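Glycine betaine, L-proline ABC transporter, glycine/betaine/L-proline-binding protein (ProX) (PDB 3TMG) binds glycine betaine and probably serves as the substrate-binding component of an ABC transporter for betaine and related compounds. Local coordinates at residues Q100-P105 with Q142-Y147; D243-E248 with Y253-E258. All coordinates share one frame; numbering follows the deposited sequence.

Contact 1 of 2, residues Q100-P105 with Q142-Y147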
loop_
_atom_site.group_PDB
_atom_site.type_symbol
_atom_site.label_atom_id
_atom_site.label_comp_id
_atom_site.label_asym_id
_atom_site.label_seq_id
_atom_site.Cartn_x
_atom_site.Cartn_y
_atom_site.Cartn_z
ATOM N N GLN A 100 -3.139 -1.543 9.627
ATOM C CA GLN A 100 -2.064 -0.567 9.854
ATOM C C GLN A 100 -2.036 -0.293 11.351
ATOM O O GLN A 100 -3.041 -0.461 12.041
ATOM C CB GLN A 100 -2.296 0.741 9.041
ATOM C CG GLN A 100 -3.702 1.340 9.268
ATOM C CD GLN A 100 -3.875 2.795 8.843
ATOM O OE1 GLN A 100 -3.060 3.354 8.085
ATOM N NE2 GLN A 100 -4.983 3.418 9.296
ATOM N N GLY A 101 -0.859 0.048 11.877
ATOM C CA GLY A 101 -0.791 0.335 13.311
ATOM C C GLY A 101 0.632 0.649 13.770
ATOM O O GLY A 101 1.544 0.800 12.943
ATOM N N PHE A 102 0.772 0.800 15.086
ATOM C CA PHE A 102 2.002 1.160 15.735
ATOM C C PHE A 102 2.737 -0.166 15.961
ATOM O O PHE A 102 2.163 -1.142 16.473
ATOM C CB PHE A 102 1.672 1.782 17.101
ATOM C CG PHE A 102 1.207 3.236 17.071
ATOM C CD1 PHE A 102 0.326 3.722 16.122
ATOM C CD2 PHE A 102 1.657 4.104 18.062
ATOM C CE1 PHE A 102 -0.119 5.045 16.155
ATOM C CE2 PHE A 102 1.244 5.434 18.097
ATOM C CZ PHE A 102 0.335 5.910 17.148
ATOM N N VAL A 103 4.007 -0.195 15.593
ATOM C CA VAL A 103 4.797 -1.406 15.633
ATOM C C VAL A 103 6.094 -1.187 16.380
ATOM O O VAL A 103 6.779 -0.155 16.217
ATOM C CB VAL A 103 5.103 -1.883 14.185
ATOM C CG1 VAL A 103 6.161 -2.981 14.159
ATOM C CG2 VAL A 103 3.810 -2.365 13.514
ATOM N N VAL A 104 6.417 -2.154 17.234
ATOM C CA VAL A 104 7.692 -2.182 17.943
ATOM C C VAL A 104 8.303 -3.586 17.774
ATOM O O VAL A 104 7.578 -4.528 17.530
ATOM C CB VAL A 104 7.501 -1.883 19.454
ATOM C CG1 VAL A 104 6.960 -0.444 19.660
ATOM C CG2 VAL A 104 6.601 -2.944 20.100
ATOM N N PRO A 105 9.636 -3.723 17.947
ATOM C CA PRO A 105 10.268 -5.030 18.070
ATOM C C PRO A 105 9.619 -5.766 19.219
ATOM O O PRO A 105 9.244 -5.151 20.234
ATOM C CB PRO A 105 11.718 -4.679 18.429
ATOM C CG PRO A 105 11.929 -3.349 17.785
ATOM C CD PRO A 105 10.631 -2.631 18.042
ATOM N N GLN A 142 -2.935 11.358 13.800
ATOM C CA GLN A 142 -4.220 11.496 14.499
ATOM C C GLN A 142 -4.263 10.601 15.764
ATOM O O GLN A 142 -4.772 11.030 16.814
ATOM C CB GLN A 142 -5.387 11.192 13.537
ATOM C CG GLN A 142 -5.496 12.245 12.419
ATOM C CD GLN A 142 -6.483 11.893 11.307
ATOM O OE1 GLN A 142 -6.781 10.735 11.058
ATOM N NE2 GLN A 142 -6.981 12.915 10.624
ATOM N N ALA A 143 -3.716 9.379 15.672
ATOM C CA ALA A 143 -3.600 8.472 16.839
ATOM C C ALA A 143 -2.685 9.017 17.963
ATOM O O ALA A 143 -3.028 8.959 19.163
ATOM C CB ALA A 143 -3.119 7.086 16.389
ATOM N N LEU A 144 -1.541 9.585 17.568
ATOM C CA LEU A 144 -0.646 10.225 18.548
ATOM C C LEU A 144 -1.366 11.325 19.279
ATOM O O LEU A 144 -1.271 11.403 20.499
ATOM C CB LEU A 144 0.633 10.768 17.919
ATOM C CG LEU A 144 1.621 9.683 17.507
ATOM C CD1 LEU A 144 2.747 10.282 16.655
ATOM C CD2 LEU A 144 2.186 8.902 18.703
ATOM N N ASN A 145 -2.139 12.125 18.559
ATOM C CA ASN A 145 -2.934 13.176 19.210
ATOM C C ASN A 145 -3.987 12.612 20.140
ATOM O O ASN A 145 -4.134 13.053 21.266
ATOM C CB ASN A 145 -3.613 14.062 18.173
ATOM C CG ASN A 145 -2.631 14.865 17.369
ATOM O OD1 ASN A 145 -1.695 15.463 17.919
ATOM N ND2 ASN A 145 -2.849 14.930 16.065
ATOM N N TYR A 146 -4.746 11.658 19.637
ATOM C CA TYR A 146 -5.854 11.069 20.368
ATOM C C TYR A 146 -5.419 10.457 21.696
ATOM O O TYR A 146 -6.098 10.600 22.736
ATOM C CB TYR A 146 -6.476 9.943 19.499
ATOM C CG TYR A 146 -7.683 9.317 20.154
ATOM C CD1 TYR A 146 -8.946 9.908 20.042
ATOM C CD2 TYR A 146 -7.554 8.167 20.904
ATOM C CE1 TYR A 146 -10.055 9.356 20.693
ATOM C CE2 TYR A 146 -8.647 7.597 21.535
ATOM C CZ TYR A 146 -9.887 8.184 21.425
ATOM O OH TYR A 146 -10.955 7.594 22.077
ATOM N N TYR A 147 -4.319 9.724 21.659
ATOM C CA TYR A 147 -3.860 8.988 22.823
ATOM C C TYR A 147 -2.999 9.854 23.737
ATOM O O TYR A 147 -2.481 9.365 24.743
ATOM C CB TYR A 147 -3.106 7.714 22.403
ATOM C CG TYR A 147 -4.050 6.624 21.915
ATOM C CD1 TYR A 147 -4.943 6.003 22.802
ATOM C CD2 TYR A 147 -4.054 6.214 20.587
ATOM C CE1 TYR A 147 -5.827 5.009 22.371
ATOM C CE2 TYR A 147 -4.928 5.215 20.149
ATOM C CZ TYR A 147 -5.802 4.601 21.056
ATOM O OH TYR A 147 -6.661 3.584 20.634
#

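Contact 2 of 2, residues D243-E248 with Y253-E258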
loop_
_atom_site.group_PDB
_atom_site.type_symbol
_atom_site.label_atom_id
_atom_site.label_comp_id
_atom_site.label_asym_id
_atom_site.label_seq_id
_atom_site.Cartn_x
_atom_site.Cartn_y
_atom_site.Cartn_z
ATOM N N ASP A 243 8.736 -9.264 -1.237
ATOM C CA ASP A 243 10.007 -9.709 -0.629
ATOM C C ASP A 243 11.149 -9.763 -1.684
ATOM O O ASP A 243 12.273 -9.253 -1.468
ATOM C CB ASP A 243 9.819 -11.063 0.062
ATOM C CG ASP A 243 11.090 -11.544 0.724
ATOM O OD1 ASP A 243 11.528 -10.906 1.720
ATOM O OD2 ASP A 243 11.658 -12.523 0.242
ATOM N N LYS A 244 10.835 -10.348 -2.835
ATOM C CA LYS A 244 11.800 -10.515 -3.946
ATOM C C LYS A 244 12.258 -9.136 -4.448
ATOM O O LYS A 244 13.463 -8.946 -4.678
ATOM C CB LYS A 244 11.180 -11.353 -5.080
ATOM C CG LYS A 244 12.043 -11.591 -6.327
ATOM C CD LYS A 244 11.379 -12.641 -7.242
ATOM C CE LYS A 244 11.943 -12.703 -8.674
ATOM N NZ LYS A 244 13.396 -12.983 -8.712
ATOM N N ASN A 245 11.301 -8.221 -4.647
ATOM C CA ASN A 245 11.584 -6.826 -5.061
ATOM C C ASN A 245 12.480 -6.087 -4.068
ATOM O O ASN A 245 13.439 -5.422 -4.481
ATOM C CB ASN A 245 10.298 -5.998 -5.263
ATOM C CG ASN A 245 9.588 -6.336 -6.552
ATOM O OD1 ASN A 245 10.167 -6.972 -7.407
ATOM N ND2 ASN A 245 8.310 -5.922 -6.687
ATOM N N ASP A 246 12.207 -6.276 -2.764
ATOM C CA ASP A 246 13.089 -5.728 -1.734
ATOM C C ASP A 246 14.527 -6.284 -1.859
ATOM O O ASP A 246 15.524 -5.554 -1.700
ATOM C CB ASP A 246 12.547 -5.989 -0.310
ATOM C CG ASP A 246 13.539 -5.564 0.758
ATOM O OD1 ASP A 246 13.565 -4.353 1.023
ATOM O OD2 ASP A 246 14.299 -6.391 1.317
ATOM N N LYS A 247 14.657 -7.570 -2.142
ATOM C CA LYS A 247 15.988 -8.180 -2.238
ATOM C C LYS A 247 16.653 -7.895 -3.582
ATOM O O LYS A 247 17.849 -8.121 -3.732
ATOM C CB LYS A 247 15.896 -9.704 -2.041
ATOM C CG LYS A 247 15.384 -10.100 -0.667
ATOM C CD LYS A 247 15.177 -11.621 -0.561
ATOM C CE LYS A 247 14.999 -11.992 0.897
ATOM N NZ LYS A 247 14.248 -13.283 1.023
ATOM N N GLU A 248 15.876 -7.385 -4.539
ATOM C CA GLU A 248 16.385 -7.140 -5.899
ATOM C C GLU A 248 16.040 -5.723 -6.291
ATOM O O GLU A 248 15.200 -5.521 -7.137
ATOM C CB GLU A 248 15.804 -8.160 -6.897
ATOM C CG GLU A 248 16.216 -9.587 -6.560
ATOM C CD GLU A 248 15.559 -10.685 -7.389
ATOM O OE1 GLU A 248 14.663 -10.430 -8.207
ATOM O OE2 GLU A 248 15.960 -11.869 -7.197
ATOM N N TYR A 253 9.924 -4.123 -12.465
ATOM C CA TYR A 253 9.233 -4.430 -13.742
ATOM C C TYR A 253 9.596 -5.842 -14.269
ATOM O O TYR A 253 8.729 -6.615 -14.670
ATOM C CB TYR A 253 9.578 -3.374 -14.787
ATOM C CG TYR A 253 9.024 -3.749 -16.143
ATOM C CD1 TYR A 253 7.665 -3.540 -16.437
ATOM C CD2 TYR A 253 9.848 -4.335 -17.119
ATOM C CE1 TYR A 253 7.134 -3.912 -17.666
ATOM C CE2 TYR A 253 9.334 -4.672 -18.367
ATOM C CZ TYR A 253 7.969 -4.451 -18.631
ATOM O OH TYR A 253 7.443 -4.786 -19.876
ATOM N N ARG A 254 10.886 -6.153 -14.318
ATOM C CA ARG A 254 11.331 -7.487 -14.701
ATOM C C ARG A 254 10.662 -8.564 -13.823
ATOM O O ARG A 254 10.233 -9.606 -14.334
ATOM C CB ARG A 254 12.862 -7.607 -14.603
ATOM C CG ARG A 254 13.414 -8.944 -15.074
ATOM C CD ARG A 254 14.774 -9.238 -14.418
ATOM N NE ARG A 254 14.643 -9.486 -12.959
ATOM C CZ ARG A 254 15.673 -9.546 -12.117
ATOM N NH1 ARG A 254 16.913 -9.304 -12.550
ATOM N NH2 ARG A 254 15.466 -9.794 -10.846
ATOM N N ASN A 255 10.599 -8.330 -12.507
ATOM C CA ASN A 255 9.973 -9.302 -11.598
ATOM C C ASN A 255 8.465 -9.413 -11.805
ATOM O O ASN A 255 7.901 -10.516 -11.664
ATOM C CB ASN A 255 10.281 -8.981 -10.131
ATOM C CG ASN A 255 11.745 -9.192 -9.818
ATOM O OD1 ASN A 255 12.464 -9.835 -10.599
ATOM N ND2 ASN A 255 12.212 -8.601 -8.725
ATOM N N ALA A 256 7.834 -8.325 -12.235
ATOM C CA ALA A 256 6.410 -8.396 -12.660
ATOM C C ALA A 256 6.240 -9.227 -13.943
ATOM O O ALA A 256 5.252 -9.978 -14.075
ATOM C CB ALA A 256 5.828 -6.980 -12.837
ATOM N N VAL A 257 7.142 -9.055 -14.911
ATOM C CA VAL A 257 7.100 -9.879 -16.105
ATOM C C VAL A 257 7.155 -11.369 -15.706
ATOM O O VAL A 257 6.323 -12.166 -16.155
ATOM C CB VAL A 257 8.224 -9.505 -17.096
ATOM C CG1 VAL A 257 8.304 -10.534 -18.233
ATOM C CG2 VAL A 257 7.980 -8.108 -17.642
ATOM N N GLU A 258 8.138 -11.739 -14.874
ATOM C CA GLU A 258 8.252 -13.116 -14.345
ATOM C C GLU A 258 6.978 -13.568 -13.596
ATOM O O GLU A 258 6.500 -14.684 -13.812
ATOM C CB GLU A 258 9.470 -13.299 -13.421
ATOM C CG GLU A 258 10.800 -12.974 -14.077
ATOM C CD GLU A 258 11.987 -13.158 -13.122
ATOM O OE1 GLU A 258 11.924 -14.098 -12.286
ATOM O OE2 GLU A 258 12.965 -12.370 -13.208
#

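Contact 1 of 2, residues Q100-P105 with Q142-Y147
Phe102 packs its ring against Ala143 and Leu144 in a strand-to-helix contact that joins residues 100-105, the end of strand 88-105, to residues 142-147, where helix 135-146 runs out, and it illustrates how a single large side chain can bridge a sheet and a helix whose backbones stay well apart. The nearest CA atoms, those of Phe102 and Ala143, are 9.3 Å from each other, and the Phe102 ring spans most of that interval, meeting the Ala143 methyl. Its CA-CB bond is directed at the helix, and two neighbouring helix residues receive the far end of the ring. On one flank Phe102 CE1 lies 3.6 Å from the Ala143 CB, which approaches obliquely. On the other, Phe102 CE2 lies 3.6 Å from Leu144 CD2, a methyl that sits at the ring edge, near the ring plane. The Phe102 CZ atom between them reaches both, 3.7 Å from Ala143 CB and 3.8 Å from Leu144 CD2. The Leu144 CB does not aim straight at the strand; with CG beside the backbone N (chi1 -73°) and CD2 carried further out, the branch is brought round to the aromatic rim.

Met127 of strand 126-128 touches both Phe102 and Leu144 and extends the apolar cluster. One residue before Gly101, the Gln100 side chain bonds through OE1 to Thr136 OG1 near the start of the same helix, and Thr136 belongs to the glycine betaine site. The Phe102 side chain is about 12 Å from the bound betaine, so it does not touch the ligand.

All three touching residues are buried, and no hydrogen bond crosses between the segments. The chemistry is therefore that of a small buried apolar contact, probably held by van der Waals packing and the hydrophobic effect.

Contact 2 of 2, residues D243-E248 with Y253-E258
Asn255 and Asn245 meet amide to amide, their planes only 9° apart, where helices 235-247 and 252-262 run roughly antiparallel, at a slant. Asn255 ND2 donates to Asn245 OD1 at 2.9 Å, a nearly straight bond with an N-H...O angle of 165°. The same ND2 makes a weak, bent bond, 3.1 Å long, to Glu248 OE1.

That carboxylate oxygen is shared. Glu248 OE1 forms a salt bridge with Arg254 NH2 at 2.8 Å, lying at the edge of a guanidinium group turned 85° from the carboxylate plane. From its own helix, Lys244 NZ meets Glu248 OE1 on the syn side at 2.9 Å. The Lys244 chain, which bends only at its last torsion, passes the Asn255 amide on the way, with Lys244 CE 3.5 Å from Asn255 OD1.

Arg254 also positions the central amide. It holds Asn255 OD1 side-on with both NE and NH2, which settles which end of the amide is oxygen and turns ND2 toward Asn245 and Glu248. In the outer shell, Glu258 OE2 lies 3.3 Å from Arg254 NE, but well out of the guanidinium plane, so the attraction is one of charge alone. Further out, Asp243 and Asp246 pair with Arg190, while Tyr253 and Val257 rest on helix 26-41.

The principle at work is a buried asparagine pair inside a salt-bridge network of Lys244, Glu248, Arg254 and Glu258. The two carboxylates probably offset the crowding of Lys244 and Arg254, and the pairing is directional because Asn255 presents its NH2 to Asn245 and Glu248 and its oxygen to Arg254.

In the fold
Followed from the N terminus, the chain first meets contact 1, where 36 residues separate segments 100-105 and 142-147, among them strand 126-128 and the first part of helix 135-146. Only after that loop has closed does contact 2 open, and its loop is far shorter: four residues separate segments 243-248 and 253-258, turning helix 252-262 back against helix 235-247. The two are thus in series, neither enclosing nor crossing the other. The centres of contacts 1 and 2 are 31 Å apart, on opposite sides of the middle of the chain. Contact 1 joins the antiparallel sheet to a helix beside the betaine pocket, whereas contact 2 ties two successive helices away from that pocket.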